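Local coordinates for protein pyruvate kinase 1 (Trypanosoma brucei brucei, PDB 4KCT) that transfers a phosphoryl group from phosphoenolpyruvate to ADP, yielding pyruvate and ATP, and also decarboxylates oxaloacetate, at residues Leu38-Lys43 with Ala71-Leu77; Gln204-Met208 with Gln427-Gln431. All blocks are in the same frame, centred on the assembly; numbering follows the deposited sequence.

Contact 1: residues Leu38-Lys43 with Ala71-Leu77; sequences LKNLMK and AAAELGL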
ATOM      1  N   LEU A  38       2.138  -6.756 -48.715  1.00 21.72           N
ATOM      2  CA  LEU A  38       1.469  -7.265 -47.524  1.00 23.80           C
ATOM      3  C   LEU A  38       2.323  -8.292 -46.799  1.00 22.71           C
ATOM      4  O   LEU A  38       2.336  -8.338 -45.581  1.00 21.71           O
ATOM      5  CB  LEU A  38       0.097  -7.853 -47.867  1.00 21.81           C
ATOM      6  CG  LEU A  38      -0.971  -6.788 -48.206  1.00 22.05           C
ATOM      7  CD1 LEU A  38      -2.183  -7.397 -48.912  1.00 20.15           C
ATOM      8  CD2 LEU A  38      -1.386  -5.992 -46.973  1.00 19.37           C
ATOM      9  N   LYS A  39       2.998  -9.158 -47.552  1.00 24.02           N
ATOM     10  CA  LYS A  39       3.899 -10.127 -46.926  1.00 24.72           C
ATOM     11  C   LYS A  39       4.978  -9.424 -46.120  1.00 24.10           C
ATOM     12  O   LYS A  39       5.244  -9.792 -44.973  1.00 23.73           O
ATOM     13  CB  LYS A  39       4.535 -11.057 -47.970  1.00 25.03           C
ATOM     14  CG  LYS A  39       3.591 -12.165 -48.430  1.00 28.61           C
ATOM     15  CD  LYS A  39       4.347 -13.296 -49.137  1.00 35.49           C
ATOM     16  CE  LYS A  39       5.173 -12.767 -50.270  1.00 36.54           C
ATOM     17  NZ  LYS A  39       5.914 -13.876 -50.967  1.00 43.59           N
ATOM     18  N   ASN A  40       5.578  -8.388 -46.702  1.00 22.63           N
ATOM     19  CA  ASN A  40       6.555  -7.611 -45.980  1.00 22.48           C
ATOM     20  C   ASN A  40       5.978  -6.932 -44.735  1.00 21.35           C
ATOM     21  O   ASN A  40       6.658  -6.817 -43.710  1.00 22.00           O
ATOM     22  CB  ASN A  40       7.210  -6.589 -46.896  1.00 23.61           C
ATOM     23  CG  ASN A  40       8.172  -7.231 -47.881  1.00 28.01           C
ATOM     24  OD1 ASN A  40       8.705  -8.291 -47.621  1.00 32.14           O
ATOM     25  ND2 ASN A  40       8.371  -6.592 -49.017  1.00 27.27           N
ATOM     26  N   LEU A  41       4.774  -6.387 -44.856  1.00 19.95           N
ATOM     27  CA  LEU A  41       4.105  -5.798 -43.699  1.00 20.47           C
ATOM     28  C   LEU A  41       3.934  -6.834 -42.588  1.00 19.96           C
ATOM     29  O   LEU A  41       4.107  -6.525 -41.411  1.00 20.93           O
ATOM     30  CB  LEU A  41       2.741  -5.250 -44.089  1.00 22.93           C
ATOM     31  CG  LEU A  41       2.551  -3.770 -44.422  1.00 30.36           C
ATOM     32  CD1 LEU A  41       1.095  -3.343 -44.190  1.00 23.88           C
ATOM     33  CD2 LEU A  41       3.506  -2.856 -43.658  1.00 26.59           C
ATOM     34  N   MET A  42       3.492  -8.031 -42.957  1.00 18.71           N
ATOM     35  CA  MET A  42       3.301  -9.106 -41.987  1.00 19.89           C
ATOM     36  C   MET A  42       4.634  -9.496 -41.338  1.00 21.66           C
ATOM     37  O   MET A  42       4.734  -9.601 -40.112  1.00 20.70           O
ATOM     38  CB  MET A  42       2.675 -10.317 -42.669  1.00 21.56           C
ATOM     39  CG  MET A  42       1.214 -10.087 -43.012  1.00 24.16           C
ATOM     40  SD  MET A  42       0.575 -11.322 -44.156  1.00 22.70           S
ATOM     41  CE  MET A  42      -1.015 -10.563 -44.545  1.00 22.59           C
ATOM     42  N   LYS A  43       5.672  -9.652 -42.147  1.00 21.17           N
ATOM     43  CA  LYS A  43       6.992  -9.957 -41.589  1.00 22.19           C
ATOM     44  C   LYS A  43       7.459  -8.847 -40.690  1.00 21.50           C
ATOM     45  O   LYS A  43       8.136  -9.086 -39.716  1.00 23.53           O
ATOM     46  CB  LYS A  43       8.015 -10.184 -42.698  1.00 22.80           C
ATOM     47  CG  LYS A  43       7.811 -11.492 -43.431  1.00 26.30           C
ATOM     48  CD  LYS A  43       8.596 -11.470 -44.737  1.00 30.47           C
ATOM     49  CE  LYS A  43       8.750 -12.852 -45.311  1.00 41.13           C
ATOM     50  NZ  LYS A  43       9.692 -12.790 -46.466  1.00 53.57           N
ATOM     51  N   ALA A  71      -1.365 -13.432 -48.993  1.00 21.19           N
ATOM     52  CA  ALA A  71      -0.116 -13.155 -48.298  1.00 22.04           C
ATOM     53  C   ALA A  71      -0.032 -13.965 -46.988  1.00 21.69           C
ATOM     54  O   ALA A  71       0.999 -14.593 -46.687  1.00 21.98           O
ATOM     55  CB  ALA A  71       0.014 -11.654 -48.014  1.00 21.95           C
ATOM     56  N   ALA A  72      -1.114 -13.956 -46.212  1.00 20.35           N
ATOM     57  CA  ALA A  72      -1.111 -14.678 -44.947  1.00 22.38           C
ATOM     58  C   ALA A  72      -0.938 -16.199 -45.163  1.00 23.11           C
ATOM     59  O   ALA A  72      -0.222 -16.866 -44.397  1.00 23.94           O
ATOM     60  CB  ALA A  72      -2.378 -14.384 -44.159  1.00 20.24           C
ATOM     61  N   ALA A  73      -1.604 -16.742 -46.192  1.00 21.55           N
ATOM     62  CA  ALA A  73      -1.537 -18.179 -46.470  1.00 24.79           C
ATOM     63  C   ALA A  73      -0.130 -18.565 -46.895  1.00 27.40           C
ATOM     64  O   ALA A  73       0.438 -19.536 -46.390  1.00 28.15           O
ATOM     65  CB  ALA A  73      -2.546 -18.571 -47.550  1.00 23.80           C
ATOM     66  N   GLU A  74       0.489 -17.715 -47.700  1.00 26.43           N
ATOM     67  CA  GLU A  74       1.882 -17.924 -48.089  1.00 30.71           C
ATOM     68  C   GLU A  74       2.828 -18.007 -46.886  1.00 31.66           C
ATOM     69  O   GLU A  74       3.753 -18.797 -46.879  1.00 27.70           O
ATOM     70  CB  GLU A  74       2.335 -16.822 -49.037  1.00 33.20           C
ATOM     71  CG  GLU A  74       2.939 -17.331 -50.319  1.00 41.32           C
ATOM     72  CD  GLU A  74       3.355 -16.209 -51.241  1.00 42.54           C
ATOM     73  OE1 GLU A  74       4.536 -15.813 -51.194  1.00 52.49           O
ATOM     74  OE2 GLU A  74       2.476 -15.649 -51.933  1.00 47.87           O
ATOM     75  N   LEU A  75       2.584 -17.193 -45.861  1.00 29.51           N
ATOM     76  CA  LEU A  75       3.464 -17.172 -44.689  1.00 27.90           C
ATOM     77  C   LEU A  75       2.974 -18.069 -43.541  1.00 28.11           C
ATOM     78  O   LEU A  75       3.590 -18.114 -42.483  1.00 29.29           O
ATOM     79  CB  LEU A  75       3.632 -15.738 -44.177  1.00 27.13           C
ATOM     80  CG  LEU A  75       4.282 -14.742 -45.127  1.00 28.88           C
ATOM     81  CD1 LEU A  75       4.309 -13.343 -44.504  1.00 26.28           C
ATOM     82  CD2 LEU A  75       5.682 -15.206 -45.484  1.00 30.86           C
ATOM     83  N   GLY A  76       1.796 -18.660 -43.697  1.00 25.35           N
ATOM     84  CA  GLY A  76       1.236 -19.526 -42.648  1.00 27.35           C
ATOM     85  C   GLY A  76       0.788 -18.728 -41.424  1.00 28.90           C
ATOM     86  O   GLY A  76       0.855 -19.216 -40.288  1.00 27.75           O
ATOM     87  N   LEU A  77       0.327 -17.499 -41.651  1.00 26.01           N
ATOM     88  CA  LEU A  77      -0.102 -16.630 -40.548  1.00 26.44           C
ATOM     89  C   LEU A  77      -1.619 -16.489 -40.500  1.00 25.83           C
ATOM     90  O   LEU A  77      -2.290 -16.561 -41.522  1.00 24.29           O
ATOM     91  CB  LEU A  77       0.524 -15.256 -40.701  1.00 27.02           C
ATOM     92  CG  LEU A  77       2.052 -15.237 -40.722  1.00 27.00           C
ATOM     93  CD1 LEU A  77       2.561 -13.812 -40.947  1.00 28.03           C
ATOM     94  CD2 LEU A  77       2.602 -15.804 -39.421  1.00 28.74           C
TER
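The carboxylate of Glu74 meets the end of Lys39 through OE1, with OE2 lying farther from the amine, and the two side chains cross at roughly a right angle. Together they form a salt bridge between neighbouring outer helices of the (β/α)8 barrel, 35-44 and 58-75, which come before and after strand 46-52 in the chain. The modelled separation of Lys39 NZ and Glu74 OE1, 2.4 Å, is too short to be trusted in detail, but the pairing of charges is plain, and Glu36 gives the lysine a second acidic partner. A bend at chi3 (-55°) turns the lysine amine toward Glu74, after its CG has passed 3.6 Å from CB of Ala71.

Beneath this charged pair the contact is apolar. The axes of the two segments run 9.4 Å apart at a crossing angle of -58°, a separation at which the small Ala71 lets Leu38, Lys39 and Met42 all converge on its CB. Met42 reaches in with an extended chain, and its methyl CE settles 3.8 Å from Ala71 CB and close to CB of Ala72. Helix 58-75 ends in a Schellman motif at Gly76, and beyond it Leu77 turns back toward helix 35-44. The CD1 methyls of Leu75 and Leu77 come side by side against Met42 CB, each CD1 3.9 Å from that CB.

Contact 2: residues Gln204-Met208 with Gln427-Gln431; sequences QGVDM and QTCRQ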
ATOM      1  N   GLN A 204     -18.005 -11.167 -47.074  1.00 21.14           N
ATOM      2  CA  GLN A 204     -16.598 -11.488 -47.355  1.00 23.34           C
ATOM      3  C   GLN A 204     -15.868 -12.059 -46.141  1.00 23.91           C
ATOM      4  O   GLN A 204     -14.679 -12.394 -46.218  1.00 26.05           O
ATOM      5  CB  GLN A 204     -15.842 -10.259 -47.894  1.00 24.31           C
ATOM      6  CG  GLN A 204     -16.347  -9.752 -49.238  1.00 24.15           C
ATOM      7  CD  GLN A 204     -16.571 -10.863 -50.229  1.00 30.34           C
ATOM      8  OE1 GLN A 204     -15.703 -11.703 -50.436  1.00 38.25           O
ATOM      9  NE2 GLN A 204     -17.743 -10.874 -50.852  1.00 34.27           N
ATOM     10  N   GLY A 205     -16.564 -12.128 -45.013  1.00 21.45           N
ATOM     11  CA  GLY A 205     -16.022 -12.790 -43.833  1.00 22.21           C
ATOM     12  C   GLY A 205     -14.961 -11.961 -43.091  1.00 21.83           C
ATOM     13  O   GLY A 205     -13.951 -12.512 -42.633  1.00 22.06           O
ATOM     14  N   VAL A 206     -15.208 -10.667 -42.889  1.00 20.05           N
ATOM     15  CA  VAL A 206     -14.252  -9.854 -42.088  1.00 19.92           C
ATOM     16  C   VAL A 206     -14.346 -10.252 -40.619  1.00 19.01           C
ATOM     17  O   VAL A 206     -15.345 -10.799 -40.180  1.00 19.02           O
ATOM     18  CB  VAL A 206     -14.443  -8.317 -42.248  1.00 20.73           C
ATOM     19  CG1 VAL A 206     -14.374  -7.912 -43.731  1.00 24.00           C
ATOM     20  CG2 VAL A 206     -15.756  -7.861 -41.629  1.00 20.48           C
ATOM     21  N   ASP A 207     -13.275 -10.018 -39.874  1.00 18.89           N
ATOM     22  CA  ASP A 207     -13.197 -10.466 -38.493  1.00 20.17           C
ATOM     23  C   ASP A 207     -13.747  -9.449 -37.488  1.00 18.96           C
ATOM     24  O   ASP A 207     -14.138  -9.816 -36.369  1.00 17.67           O
ATOM     25  CB  ASP A 207     -11.751 -10.822 -38.167  1.00 19.04           C
ATOM     26  CG  ASP A 207     -11.178 -11.826 -39.159  1.00 25.16           C
ATOM     27  OD1 ASP A 207     -11.762 -12.929 -39.248  1.00 22.22           O
ATOM     28  OD2 ASP A 207     -10.281 -11.452 -39.976  1.00 21.23           O
ATOM     29  N   MET A 208     -13.673  -8.167 -37.834  1.00 16.90           N
ATOM     30  CA  MET A 208     -14.122  -7.131 -36.917  1.00 16.28           C
ATOM     31  C   MET A 208     -14.520  -5.880 -37.668  1.00 15.03           C
ATOM     32  O   MET A 208     -14.001  -5.598 -38.761  1.00 17.39           O
ATOM     33  CB  MET A 208     -12.995  -6.806 -35.894  1.00 16.47           C
ATOM     34  CG  MET A 208     -11.704  -6.322 -36.552  1.00 17.23           C
ATOM     35  SD  MET A 208     -10.256  -6.382 -35.447  1.00 20.15           S
ATOM     36  CE  MET A 208      -9.951  -8.176 -35.371  1.00 17.68           C
ATOM     37  N   GLN A 427     -11.398 -18.205 -37.339  1.00 18.90           N
ATOM     38  CA  GLN A 427     -11.767 -16.830 -37.079  1.00 20.19           C
ATOM     39  C   GLN A 427     -11.318 -16.392 -35.680  1.00 20.05           C
ATOM     40  O   GLN A 427     -11.011 -15.218 -35.463  1.00 18.65           O
ATOM     41  CB  GLN A 427     -13.255 -16.610 -37.227  1.00 20.85           C
ATOM     42  CG  GLN A 427     -13.637 -15.160 -36.965  1.00 23.75           C
ATOM     43  CD  GLN A 427     -14.894 -14.741 -37.705  1.00 28.75           C
ATOM     44  OE1 GLN A 427     -15.986 -15.089 -37.307  1.00 32.59           O
ATOM     45  NE2 GLN A 427     -14.733 -13.944 -38.759  1.00 34.51           N
ATOM     46  N   THR A 428     -11.291 -17.329 -34.725  1.00 18.85           N
ATOM     47  CA  THR A 428     -10.780 -16.988 -33.403  1.00 18.23           C
ATOM     48  C   THR A 428      -9.298 -16.646 -33.407  1.00 19.51           C
ATOM     49  O   THR A 428      -8.891 -15.654 -32.786  1.00 18.59           O
ATOM     50  CB  THR A 428     -11.124 -18.058 -32.356  1.00 19.70           C
ATOM     51  OG1 THR A 428     -12.549 -18.064 -32.166  1.00 19.93           O
ATOM     52  CG2 THR A 428     -10.441 -17.740 -31.001  1.00 18.09           C
ATOM     53  N   CYS A 429      -8.502 -17.385 -34.195  1.00 18.83           N
ATOM     54  CA  CYS A 429      -7.088 -17.018 -34.419  1.00 19.80           C
ATOM     55  C   CYS A 429      -6.969 -15.592 -34.915  1.00 20.51           C
ATOM     56  O   CYS A 429      -6.124 -14.830 -34.443  1.00 19.42           O
ATOM     57  CB  CYS A 429      -6.426 -17.958 -35.447  1.00 22.26           C
ATOM     58  SG  CYS A 429      -6.380 -19.687 -34.964  1.00 28.03           S
ATOM     59  N   ARG A 430      -7.834 -15.217 -35.861  1.00 17.40           N
ATOM     60  CA  ARG A 430      -7.719 -13.906 -36.474  1.00 17.70           C
ATOM     61  C   ARG A 430      -8.166 -12.829 -35.497  1.00 17.62           C
ATOM     62  O   ARG A 430      -7.588 -11.714 -35.450  1.00 16.91           O
ATOM     63  CB  ARG A 430      -8.542 -13.843 -37.765  1.00 16.06           C
ATOM     64  CG  ARG A 430      -7.964 -14.705 -38.884  1.00 17.52           C
ATOM     65  CD  ARG A 430      -8.668 -14.448 -40.220  1.00 18.60           C
ATOM     66  NE  ARG A 430     -10.079 -14.867 -40.196  1.00 17.67           N
ATOM     67  CZ  ARG A 430     -10.504 -16.078 -40.530  1.00 19.86           C
ATOM     68  NH1 ARG A 430      -9.632 -17.037 -40.833  1.00 20.23           N
ATOM     69  NH2 ARG A 430     -11.805 -16.324 -40.617  1.00 19.90           N
ATOM     70  N   GLN A 431      -9.213 -13.126 -34.742  1.00 15.91           N
ATOM     71  CA  GLN A 431      -9.775 -12.122 -33.835  1.00 16.75           C
ATOM     72  C   GLN A 431      -8.871 -11.862 -32.623  1.00 17.37           C
ATOM     73  O   GLN A 431      -8.871 -10.776 -32.072  1.00 18.13           O
ATOM     74  CB  GLN A 431     -11.188 -12.535 -33.391  1.00 17.14           C
ATOM     75  CG  GLN A 431     -12.218 -12.253 -34.489  1.00 17.51           C
ATOM     76  CD  GLN A 431     -13.584 -12.780 -34.158  1.00 19.23           C
ATOM     77  OE1 GLN A 431     -13.739 -13.552 -33.222  1.00 18.88           O
ATOM     78  NE2 GLN A 431     -14.590 -12.330 -34.893  1.00 16.21           N
TER
HETATM   79  O   HOH W   1     -16.866 -13.097 -40.589  1.00 21.76           O
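Asp207 OD1 is gripped by two donors from helix 426-431. Arg430 NE makes the shorter, charged bond, 2.7 Å from Asp207 OD1 and nearly straight at 171°, arriving on the syn side. Gln427 NE2 approaches the same Asp207 OD1 on the anti side at 3.2 Å. The two nitrogens come from opposite faces of the carboxylate plane, and the amide stands almost perpendicular to that plane. Arginine reaches the oxygen by folding at chi3 (-66°), which sets its guanidinium edge toward the carboxylate and leaves Gln427 CA above one face, toward its margin.

This contact joins the barrel to the C-terminal α/β domain. Gly205 closes helix 192-204 with a Schellman motif, and the loop then enters strand 208-211 at its N-terminal end, so the barrel is held here by the end remote from the active-site mouth. Gln431 NE2 donates to the backbone Asp207 O at 3.0 Å, on a lone pair in the carbonyl plane; its stronger partner is Asp233 O, in the loop leading into strand 235-240. A water links the loop to the helix a second way, giving a hydrogen to Val206 O and accepting one from Gln427 NE2 at 2.9 Å. Met208 adds a looser apolar touch, with CE 4.2 Å from Gln431 CA.

The other carboxylate oxygen, Asp207 OD2, accepts from the backbone N of Ile81. Buried, and surrounded by donors from both domains, Asp207 is probably ionised, its charge balanced by Arg430 across the domain boundary.

Both contacts sit on the same side of the chain's centre, about 16 Å apart between centres, without touching. Contact 1 stays inside the barrel domain, joining two of its outer helices through a mainly apolar layer with one salt bridge toward the solvent-facing side. Contact 2 bridges two domains, and there the ion pair lies at a partly buried junction, with the aspartate itself buried, reinforced by amides and a water, with little apolar packing. Helix 58-75 of contact 1 leads into strand 80-84, whose backbone pairs with the loop and strand of contact 2, so neighbouring barrel elements carry both. The Gln431 side chain of contact 2 lies about 10 Å from the bound fructose bisphosphate.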